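Local coordinates for putative cytoplasmic protein (Enterobacter cloacae, PDB 4HFL) that probably acts as a type VI secretion amidase effector, hydrolysing amide bonds in the cell-wall peptidoglycan of rival bacteria, at residues M14-G22 / T104-S112; K124-W135 / S164-L175. All coordinates share one frame; numbering follows the deposited sequence. Where two conformers were deposited one is given.

Interaction 1: residues M14-G22 / T104-S112; sequences MSHMRPAFG and TVLGKADIS
Arg18 and Asp110 meet in a salt bridge, with NH1 of Arg18 2.8 Å from OD2 of Asp110, on the syn side of the carboxylate but 20° out of its plane. The two side chains come from opposite directions, but their flat groups are turned 53° against each other, and the geometry supports one charged hydrogen bond instead of a flat, two-pronged pairing. Both ends have a second partner in strand 166-174: NH1 also donates to Ser174 O, and OD2 accepts Ser174 N. Closer to the backbone, Arg18 NE makes a weak hydrogen bond to Leu106 O at 3.5 Å, at the edge of the guanidinium.

Two waters fill in the polar contacts. One donates to Met17 O at 2.6 Å and to Val105 O at 2.8 Å; the other donates to Lys108 O and Asp110 OD1 and is weakly bonded by Arg18 NH2.

Residues 104-112 carry the chain from the end of helix 95-106, which Gly107 leaves with positive phi, into strand 111-114, at whose start Asp110 and Ile111 both face Phe172 in a classic beta bulge.

His16 CG stands anti to the carbonyl carbon (chi1 -58°), which turns the ring onto Gly107; Gly107 CA makes a CH-pi contact over one face, displaced toward the rim, 3.8 Å from the centroid.

Apolar contact centres on Leu106, whose CD2 is 4.0 Å from both Pro19 CD and Arg18 CG; the leucine crosses each side chain at about a right angle.

Interaction 2: residues K124-W135 / S164-L175; sequences KQGIIIFTGHGW and SFIPTNATFWSL
Strands 126-133 and 166-174 pair antiparallel with strong twist, their directions 130° apart, as the two inner strands of a four-stranded antiparallel sheet, consistent with the papain-like fold of clan CA. In the hydrogen-bonded pair Ile129-Thr171, Ile129 N donates to Thr171 O at 2.7 Å and Thr171 N returns a bond to Ile129 O. A classic beta bulge interrupts the regular pairing where Thr168 and Asn169 both face Thr131: Thr131 O accepts Thr168 N at 2.8 Å and, weakly, Asn169 N.

On the face toward helix 95-106, Ile129 CD1 meets the indole edge of Trp173 at CZ3, 3.6 Å away, and Ile127 CG1 packs on Leu175 CD1 at 3.7 Å. A water there donates to Ile129 O and Thr171 OG1 and accepts from Thr131 OG1. The other face carries Ile128, Phe130, Ala170 and Phe172. Phe172 has CG anti to the backbone N (chi1 168°), which lays its ring along the neighbouring strand, with Gly126 N at the ring edge, 3.5 Å from CE1, and Lys124 CB 3.6 Å from CZ. Phe165, its CG also anti to the backbone N, brings CZ to 3.3 Å from Gly132 N.

Interaction 2 holds the middle of the sheet, joining its two inner strands by a run of backbone hydrogen bonds. Buried aliphatic and aromatic side chains gather on both faces from the Gly126 end to the middle, whereas Thr131, Asn169 and Thr171 are polar and the far end is more exposed. Interaction 1 lies farther from the centre of the chain and is smaller; its chemistry is mainly polar, a salt bridge, a weak hydrogen bond and bridging waters, with a CH-pi contact and a small apolar patch at Leu106. The two meet through strand 166-174: strand 111-114 pairs with it on the side away from 126-133, and Trp173 NE1 probably bonds Gly107 O at 2.8 Å, tying the helix end to the sheet.

Interaction 1: residues M14-G22 / T104-S112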
loop_
_atom_site.group_PDB
_atom_site.type_symbol
_atom_site.label_atom_id
_atom_site.label_comp_id
_atom_site.label_asym_id
_atom_site.label_seq_id
_atom_site.Cartn_x
_atom_site.Cartn_y
_atom_site.Cartn_z
ATOM N N MET A 14 23.180 -2.547 9.571
ATOM C CA MET A 14 22.987 -2.224 8.159
ATOM C C MET A 14 21.651 -1.522 7.951
ATOM O O MET A 14 20.631 -1.930 8.520
ATOM C CB MET A 14 23.035 -3.487 7.294
ATOM C CG MET A 14 22.741 -3.231 5.811
ATOM S SD MET A 14 21.907 -4.600 4.980
ATOM C CE MET A 14 22.918 -5.971 5.553
ATOM N N SER A 15 21.654 -0.466 7.141
ATOM C CA SER A 15 20.417 0.237 6.825
ATOM C C SER A 15 19.826 -0.281 5.518
ATOM O O SER A 15 20.558 -0.712 4.627
ATOM C CB SER A 15 20.647 1.746 6.763
ATOM O OG SER A 15 21.635 2.077 5.805
ATOM N N HIS A 16 18.501 -0.265 5.415
ATOM C CA HIS A 16 17.833 -0.759 4.218
ATOM C C HIS A 16 17.651 0.399 3.243
ATOM O O HIS A 16 17.374 1.521 3.672
ATOM C CB HIS A 16 16.458 -1.319 4.577
ATOM C CG HIS A 16 16.491 -2.431 5.581
ATOM N ND1 HIS A 16 16.256 -3.746 5.238
ATOM C CD2 HIS A 16 16.701 -2.421 6.920
ATOM C CE1 HIS A 16 16.323 -4.499 6.322
ATOM N NE2 HIS A 16 16.594 -3.721 7.354
ATOM N N MET A 17 17.794 0.144 1.941
ATOM C CA MET A 17 17.501 1.189 0.953
ATOM C C MET A 17 16.002 1.399 0.935
ATOM O O MET A 17 15.233 0.481 1.240
ATOM C CB MET A 17 17.982 0.802 -0.456
ATOM C CG MET A 17 19.499 0.795 -0.650
ATOM S SD MET A 17 19.904 0.735 -2.423
ATOM C CE MET A 17 19.218 -0.887 -2.835
ATOM N N ARG A 18 15.574 2.612 0.602
ATOM C CA ARG A 18 14.158 2.878 0.463
ATOM C C ARG A 18 13.942 3.604 -0.856
ATOM O O ARG A 18 14.852 4.272 -1.356
ATOM C CB ARG A 18 13.654 3.726 1.623
ATOM C CG ARG A 18 13.785 3.042 3.003
ATOM C CD ARG A 18 13.155 3.871 4.087
ATOM N NE ARG A 18 13.369 3.277 5.402
ATOM C CZ ARG A 18 13.149 3.903 6.555
ATOM N NH1 ARG A 18 12.681 5.156 6.572
ATOM N NH2 ARG A 18 13.393 3.270 7.691
ATOM N N PRO A 19 12.739 3.484 -1.419
ATOM C CA PRO A 19 12.425 4.179 -2.679
ATOM C C PRO A 19 12.430 5.690 -2.488
ATOM O O PRO A 19 12.075 6.172 -1.404
ATOM C CB PRO A 19 10.986 3.718 -2.981
ATOM C CG PRO A 19 10.791 2.482 -2.206
ATOM C CD PRO A 19 11.627 2.627 -0.956
ATOM N N ALA A 20 12.843 6.436 -3.507
ATOM C CA ALA A 20 12.752 7.899 -3.478
ATOM C C ALA A 20 11.277 8.264 -3.338
ATOM O O ALA A 20 10.400 7.595 -3.900
ATOM C CB ALA A 20 13.354 8.510 -4.754
ATOM N N PHE A 21 10.979 9.289 -2.556
ATOM C CA PHE A 21 9.586 9.653 -2.373
ATOM C C PHE A 21 8.947 10.074 -3.706
ATOM O O PHE A 21 7.799 9.735 -3.988
ATOM C CB PHE A 21 9.433 10.760 -1.338
ATOM C CG PHE A 21 8.004 11.143 -1.111
ATOM C CD1 PHE A 21 7.155 10.300 -0.404
ATOM C CD2 PHE A 21 7.493 12.323 -1.631
ATOM C CE1 PHE A 21 5.827 10.650 -0.196
ATOM C CE2 PHE A 21 6.147 12.672 -1.416
ATOM C CZ PHE A 21 5.331 11.833 -0.705
ATOM N N GLY A 22 9.702 10.800 -4.523
ATOM C CA GLY A 22 9.187 11.292 -5.790
ATOM C C GLY A 22 8.760 10.158 -6.696
ATOM O O GLY A 22 7.644 10.157 -7.209
ATOM N N THR A 104 9.867 -6.044 6.097
ATOM C CA THR A 104 10.910 -7.000 5.714
ATOM C C THR A 104 11.838 -6.428 4.663
ATOM O O THR A 104 12.933 -6.950 4.462
ATOM C CB THR A 104 10.321 -8.316 5.181
ATOM O OG1 THR A 104 9.794 -8.105 3.865
ATOM C CG2 THR A 104 9.206 -8.815 6.107
ATOM N N VAL A 105 11.399 -5.370 3.980
ATOM C CA VAL A 105 12.235 -4.737 2.952
ATOM C C VAL A 105 12.686 -3.310 3.302
ATOM O O VAL A 105 13.751 -2.866 2.868
ATOM C CB VAL A 105 11.577 -4.805 1.540
ATOM C CG1 VAL A 105 11.588 -6.242 1.036
ATOM C CG2 VAL A 105 10.139 -4.263 1.561
ATOM N N LEU A 106 11.904 -2.613 4.123
ATOM C CA LEU A 106 12.248 -1.246 4.516
ATOM C C LEU A 106 12.920 -1.153 5.889
ATOM O O LEU A 106 13.501 -0.110 6.226
ATOM C CB LEU A 106 10.999 -0.363 4.516
ATOM C CG LEU A 106 10.215 -0.354 3.220
ATOM C CD1 LEU A 106 8.965 0.523 3.347
ATOM C CD2 LEU A 106 11.126 0.152 2.084
ATOM N N GLY A 107 12.844 -2.227 6.675
ATOM C CA GLY A 107 13.324 -2.190 8.049
ATOM C C GLY A 107 12.201 -1.757 8.978
ATOM O O GLY A 107 11.063 -1.548 8.542
ATOM N N LYS A 108 12.499 -1.621 10.264
ATOM C CA LYS A 108 11.467 -1.204 11.202
ATOM C C LYS A 108 10.960 0.204 10.862
ATOM O O LYS A 108 11.722 1.068 10.387
ATOM C CB LYS A 108 11.974 -1.285 12.646
ATOM C CG LYS A 108 10.838 -1.196 13.685
ATOM C CD LYS A 108 11.362 -1.356 15.106
ATOM C CE LYS A 108 10.230 -1.244 16.125
ATOM N NZ LYS A 108 9.306 -2.392 16.072
ATOM N N ALA A 109 9.657 0.410 11.049
ATOM C CA ALA A 109 9.032 1.719 10.837
ATOM C C ALA A 109 9.656 2.808 11.686
ATOM O O ALA A 109 10.069 2.571 12.832
ATOM C CB ALA A 109 7.581 1.650 11.140
ATOM N N ASP A 110 9.696 4.010 11.121
ATOM C CA ASP A 110 10.167 5.173 11.837
ATOM C C ASP A 110 9.168 5.582 12.899
ATOM O O ASP A 110 9.553 6.097 13.944
ATOM C CB ASP A 110 10.317 6.326 10.857
ATOM C CG ASP A 110 11.487 6.118 9.913
ATOM O OD1 ASP A 110 12.561 5.705 10.406
ATOM O OD2 ASP A 110 11.310 6.338 8.703
ATOM N N ILE A 111 7.885 5.399 12.603
ATOM C CA ILE A 111 6.848 5.799 13.552
ATOM C C ILE A 111 5.734 4.776 13.531
ATOM O O ILE A 111 5.292 4.359 12.467
ATOM C CB ILE A 111 6.229 7.181 13.187
ATOM C CG1 ILE A 111 7.294 8.288 13.247
ATOM C CG2 ILE A 111 5.048 7.531 14.122
ATOM C CD1 ILE A 111 6.856 9.601 12.613
ATOM N N SER A 112 5.282 4.366 14.710
ATOM C CA SER A 112 4.066 3.562 14.827
ATOM C C SER A 112 3.326 4.053 16.069
ATOM O O SER A 112 3.865 3.982 17.173
ATOM C CB SER A 112 4.421 2.077 14.964
ATOM O OG SER A 112 3.264 1.294 15.182
HETATM O O HOH W 1 15.343 -2.083 0.694
HETATM O O HOH W 2 13.488 3.098 10.950
#

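Interaction 2: residues K124-W135 / S164-L175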
loop_
_atom_site.group_PDB
_atom_site.type_symbol
_atom_site.label_atom_id
_atom_site.label_comp_id
_atom_site.label_asym_id
_atom_site.label_seq_id
_atom_site.Cartn_x
_atom_site.Cartn_y
_atom_site.Cartn_z
ATOM N N LYS A 124 6.619 15.320 7.674
ATOM C CA LYS A 124 7.154 14.027 7.235
ATOM C C LYS A 124 6.591 13.687 5.853
ATOM O O LYS A 124 5.542 14.197 5.465
ATOM C CB LYS A 124 6.778 12.920 8.229
ATOM C CG LYS A 124 7.034 13.248 9.708
ATOM C CD LYS A 124 8.507 13.146 10.062
ATOM C CE LYS A 124 8.770 13.543 11.520
ATOM N NZ LYS A 124 7.957 12.781 12.490
ATOM N N GLN A 125 7.284 12.820 5.120
ATOM C CA GLN A 125 6.775 12.300 3.846
ATOM C C GLN A 125 7.239 10.852 3.702
ATOM O O GLN A 125 8.383 10.518 4.053
ATOM C CB GLN A 125 7.269 13.153 2.657
ATOM C CG GLN A 125 8.781 13.096 2.380
ATOM C CD GLN A 125 9.189 13.971 1.210
ATOM O OE1 GLN A 125 8.505 14.958 0.892
ATOM N NE2 GLN A 125 10.310 13.618 0.552
ATOM N N GLY A 126 6.361 9.979 3.217
ATOM C CA GLY A 126 6.751 8.593 3.031
ATOM C C GLY A 126 5.588 7.634 2.862
ATOM O O GLY A 126 4.507 8.013 2.420
ATOM N N ILE A 127 5.829 6.373 3.205
ATOM C CA ILE A 127 4.812 5.334 3.110
ATOM C C ILE A 127 4.093 5.214 4.447
ATOM O O ILE A 127 4.733 5.140 5.488
ATOM C CB ILE A 127 5.464 3.968 2.812
ATOM C CG1 ILE A 127 6.093 3.966 1.417
ATOM C CG2 ILE A 127 4.434 2.822 2.955
ATOM C CD1 ILE A 127 6.839 2.683 1.109
ATOM N N ILE A 128 2.763 5.150 4.424
ATOM C CA ILE A 128 2.004 5.062 5.670
ATOM C C ILE A 128 0.946 3.944 5.618
ATOM O O ILE A 128 0.265 3.767 4.602
ATOM C CB ILE A 128 1.397 6.450 6.056
ATOM C CG1 ILE A 128 0.936 6.469 7.515
ATOM C CG2 ILE A 128 0.253 6.849 5.112
ATOM C CD1 ILE A 128 0.597 7.882 8.002
ATOM N N ILE A 129 0.843 3.179 6.706
ATOM C CA ILE A 129 -0.159 2.122 6.851
ATOM C C ILE A 129 -1.114 2.481 7.987
ATOM O O ILE A 129 -0.679 2.678 9.129
ATOM C CB ILE A 129 0.486 0.783 7.280
ATOM C CG1 ILE A 129 1.512 0.289 6.254
ATOM C CG2 ILE A 129 -0.590 -0.277 7.553
ATOM C CD1 ILE A 129 2.299 -0.923 6.757
ATOM N N PHE A 130 -2.409 2.509 7.691
ATOM C CA PHE A 130 -3.437 2.752 8.692
ATOM C C PHE A 130 -4.138 1.433 8.953
ATOM O O PHE A 130 -4.672 0.853 8.033
ATOM C CB PHE A 130 -4.490 3.709 8.128
ATOM C CG PHE A 130 -3.958 5.069 7.763
ATOM C CD1 PHE A 130 -3.714 6.023 8.741
ATOM C CD2 PHE A 130 -3.720 5.400 6.434
ATOM C CE1 PHE A 130 -3.240 7.285 8.401
ATOM C CE2 PHE A 130 -3.255 6.657 6.090
ATOM C CZ PHE A 130 -3.013 7.604 7.077
ATOM N N THR A 131 -4.178 0.952 10.193
ATOM C CA THR A 131 -4.945 -0.267 10.456
ATOM C C THR A 131 -6.031 0.016 11.454
ATOM O O THR A 131 -5.958 0.994 12.188
ATOM C CB THR A 131 -4.082 -1.401 10.993
ATOM O OG1 THR A 131 -3.359 -0.921 12.129
ATOM C CG2 THR A 131 -3.099 -1.881 9.917
ATOM N N GLY A 132 -7.049 -0.834 11.473
ATOM C CA GLY A 132 -8.149 -0.648 12.394
ATOM C C GLY A 132 -9.175 -1.743 12.213
ATOM O O GLY A 132 -8.834 -2.895 11.908
ATOM N N HIS A 133 -10.443 -1.415 12.417
ATOM C CA HIS A 133 -11.470 -2.425 12.232
ATOM C C HIS A 133 -12.746 -1.820 11.675
ATOM O O HIS A 133 -13.011 -0.627 11.836
ATOM C CB HIS A 133 -11.759 -3.151 13.554
ATOM C CG HIS A 133 -12.165 -2.237 14.666
ATOM N ND1 HIS A 133 -13.454 -1.777 14.818
ATOM C CD2 HIS A 133 -11.449 -1.691 15.678
ATOM C CE1 HIS A 133 -13.516 -0.990 15.879
ATOM N NE2 HIS A 133 -12.310 -0.915 16.413
ATOM N N GLY A 134 -13.534 -2.659 11.018
ATOM C CA GLY A 134 -14.838 -2.261 10.535
ATOM C C GLY A 134 -15.832 -2.813 11.538
ATOM O O GLY A 134 -15.504 -2.998 12.705
ATOM N N TRP A 135 -17.045 -3.098 11.098
ATOM C CA TRP A 135 -18.000 -3.710 11.992
ATOM C C TRP A 135 -17.698 -5.171 12.279
ATOM O O TRP A 135 -18.108 -5.672 13.310
ATOM C CB TRP A 135 -19.425 -3.576 11.449
ATOM C CG TRP A 135 -19.964 -2.201 11.607
ATOM C CD1 TRP A 135 -19.847 -1.170 10.726
ATOM C CD2 TRP A 135 -20.706 -1.698 12.725
ATOM N NE1 TRP A 135 -20.476 -0.048 11.225
ATOM C CE2 TRP A 135 -21.010 -0.350 12.452
ATOM C CE3 TRP A 135 -21.155 -2.261 13.925
ATOM C CZ2 TRP A 135 -21.738 0.445 13.339
ATOM C CZ3 TRP A 135 -21.867 -1.472 14.805
ATOM C CH2 TRP A 135 -22.154 -0.135 14.508
ATOM N N SER A 164 -17.105 3.337 7.544
ATOM C CA SER A 164 -17.301 2.984 8.946
ATOM C C SER A 164 -16.044 2.363 9.576
ATOM O O SER A 164 -16.150 1.595 10.539
ATOM C CB SER A 164 -18.467 2.002 9.071
ATOM O OG SER A 164 -19.511 2.346 8.184
ATOM N N PHE A 165 -14.866 2.698 9.041
ATOM C CA PHE A 165 -13.603 2.080 9.485
ATOM C C PHE A 165 -12.891 2.861 10.597
ATOM O O PHE A 165 -12.463 3.997 10.392
ATOM C CB PHE A 165 -12.672 1.891 8.285
ATOM C CG PHE A 165 -11.210 1.639 8.644
ATOM C CD1 PHE A 165 -10.741 0.357 8.842
ATOM C CD2 PHE A 165 -10.298 2.690 8.717
ATOM C CE1 PHE A 165 -9.399 0.126 9.149
ATOM C CE2 PHE A 165 -8.948 2.463 9.018
ATOM C CZ PHE A 165 -8.503 1.184 9.234
ATOM N N ILE A 166 -12.755 2.239 11.765
ATOM C CA ILE A 166 -12.157 2.889 12.926
ATOM C C ILE A 166 -10.681 2.557 12.953
ATOM O O ILE A 166 -10.313 1.397 13.116
ATOM C CB ILE A 166 -12.785 2.421 14.255
ATOM C CG1 ILE A 166 -14.317 2.494 14.203
ATOM C CG2 ILE A 166 -12.243 3.261 15.414
ATOM C CD1 ILE A 166 -14.880 3.906 14.212
ATOM N N PRO A 167 -9.829 3.579 12.774
ATOM C CA PRO A 167 -8.372 3.420 12.782
ATOM C C PRO A 167 -7.811 3.356 14.213
ATOM O O PRO A 167 -8.231 4.122 15.086
ATOM C CB PRO A 167 -7.890 4.680 12.052
ATOM C CG PRO A 167 -8.920 5.709 12.410
ATOM C CD PRO A 167 -10.235 4.976 12.523
ATOM N N THR A 168 -6.870 2.447 14.453
ATOM C CA THR A 168 -6.300 2.273 15.782
ATOM C C THR A 168 -4.776 2.370 15.807
ATOM O O THR A 168 -4.180 2.450 16.885
ATOM C CB THR A 168 -6.744 0.941 16.418
ATOM O OG1 THR A 168 -6.369 -0.149 15.565
ATOM C CG2 THR A 168 -8.261 0.928 16.613
ATOM N N ASN A 169 -4.150 2.365 14.627
ATOM C CA ASN A 169 -2.705 2.504 14.513
ATOM C C ASN A 169 -2.347 3.161 13.186
ATOM O O ASN A 169 -3.074 3.002 12.194
ATOM C CB ASN A 169 -2.009 1.131 14.577
ATOM C CG ASN A 169 -0.495 1.234 14.380
ATOM O OD1 ASN A 169 0.009 1.276 13.243
ATOM N ND2 ASN A 169 0.234 1.300 15.487
ATOM N N ALA A 170 -1.244 3.906 13.167
ATOM C CA ALA A 170 -0.624 4.307 11.899
ATOM C C ALA A 170 0.839 3.976 12.037
ATOM O O ALA A 170 1.434 4.208 13.098
ATOM C CB ALA A 170 -0.801 5.771 11.629
ATOM N N THR A 171 1.402 3.432 10.962
ATOM C CA THR A 171 2.782 2.977 10.912
ATOM C C THR A 171 3.372 3.566 9.628
ATOM O O THR A 171 2.748 3.510 8.562
ATOM C CB THR A 171 2.827 1.426 10.894
ATOM O OG1 THR A 171 2.322 0.921 12.137
ATOM C CG2 THR A 171 4.244 0.911 10.719
ATOM N N PHE A 172 4.569 4.131 9.743
ATOM C CA PHE A 172 5.089 5.059 8.763
ATOM C C PHE A 172 6.601 4.942 8.578
ATOM O O PHE A 172 7.352 4.869 9.577
ATOM C CB PHE A 172 4.759 6.486 9.209
ATOM C CG PHE A 172 5.495 7.549 8.427
ATOM C CD1 PHE A 172 4.970 8.025 7.240
ATOM C CD2 PHE A 172 6.697 8.074 8.887
ATOM C CE1 PHE A 172 5.641 8.998 6.507
ATOM C CE2 PHE A 172 7.379 9.051 8.161
ATOM C CZ PHE A 172 6.846 9.514 6.969
ATOM N N TRP A 173 7.021 4.961 7.305
ATOM C CA TRP A 173 8.442 5.037 6.906
ATOM C C TRP A 173 8.694 6.293 6.092
ATOM O O TRP A 173 7.996 6.552 5.101
ATOM C CB TRP A 173 8.840 3.846 6.017
ATOM C CG TRP A 173 8.799 2.481 6.677
ATOM C CD1 TRP A 173 9.863 1.785 7.161
ATOM C CD2 TRP A 173 7.648 1.646 6.872
ATOM N NE1 TRP A 173 9.445 0.580 7.679
ATOM C CE2 TRP A 173 8.093 0.467 7.505
ATOM C CE3 TRP A 173 6.282 1.783 6.582
ATOM C CZ2 TRP A 173 7.221 -0.569 7.862
ATOM C CZ3 TRP A 173 5.423 0.758 6.932
ATOM C CH2 TRP A 173 5.895 -0.404 7.573
ATOM N N SER A 174 9.710 7.060 6.477
ATOM C CA SER A 174 10.112 8.233 5.701
ATOM C C SER A 174 10.720 7.816 4.365
ATOM O O SER A 174 11.495 6.852 4.291
ATOM C CB SER A 174 11.151 9.068 6.479
ATOM O OG SER A 174 10.531 9.818 7.501
ATOM N N LEU A 175 10.380 8.552 3.314
ATOM C CA LEU A 175 11.063 8.393 2.036
ATOM C C LEU A 175 11.703 9.716 1.657
ATOM O O LEU A 175 11.100 10.783 1.867
ATOM C CB LEU A 175 10.092 7.917 0.944
ATOM C CG LEU A 175 9.366 6.571 1.128
ATOM C CD1 LEU A 175 8.512 6.271 -0.096
ATOM C CD2 LEU A 175 10.325 5.405 1.387
HETATM O O HOH W 3 10.160 12.556 6.295
HETATM O O HOH W 4 -0.691 0.256 11.014
#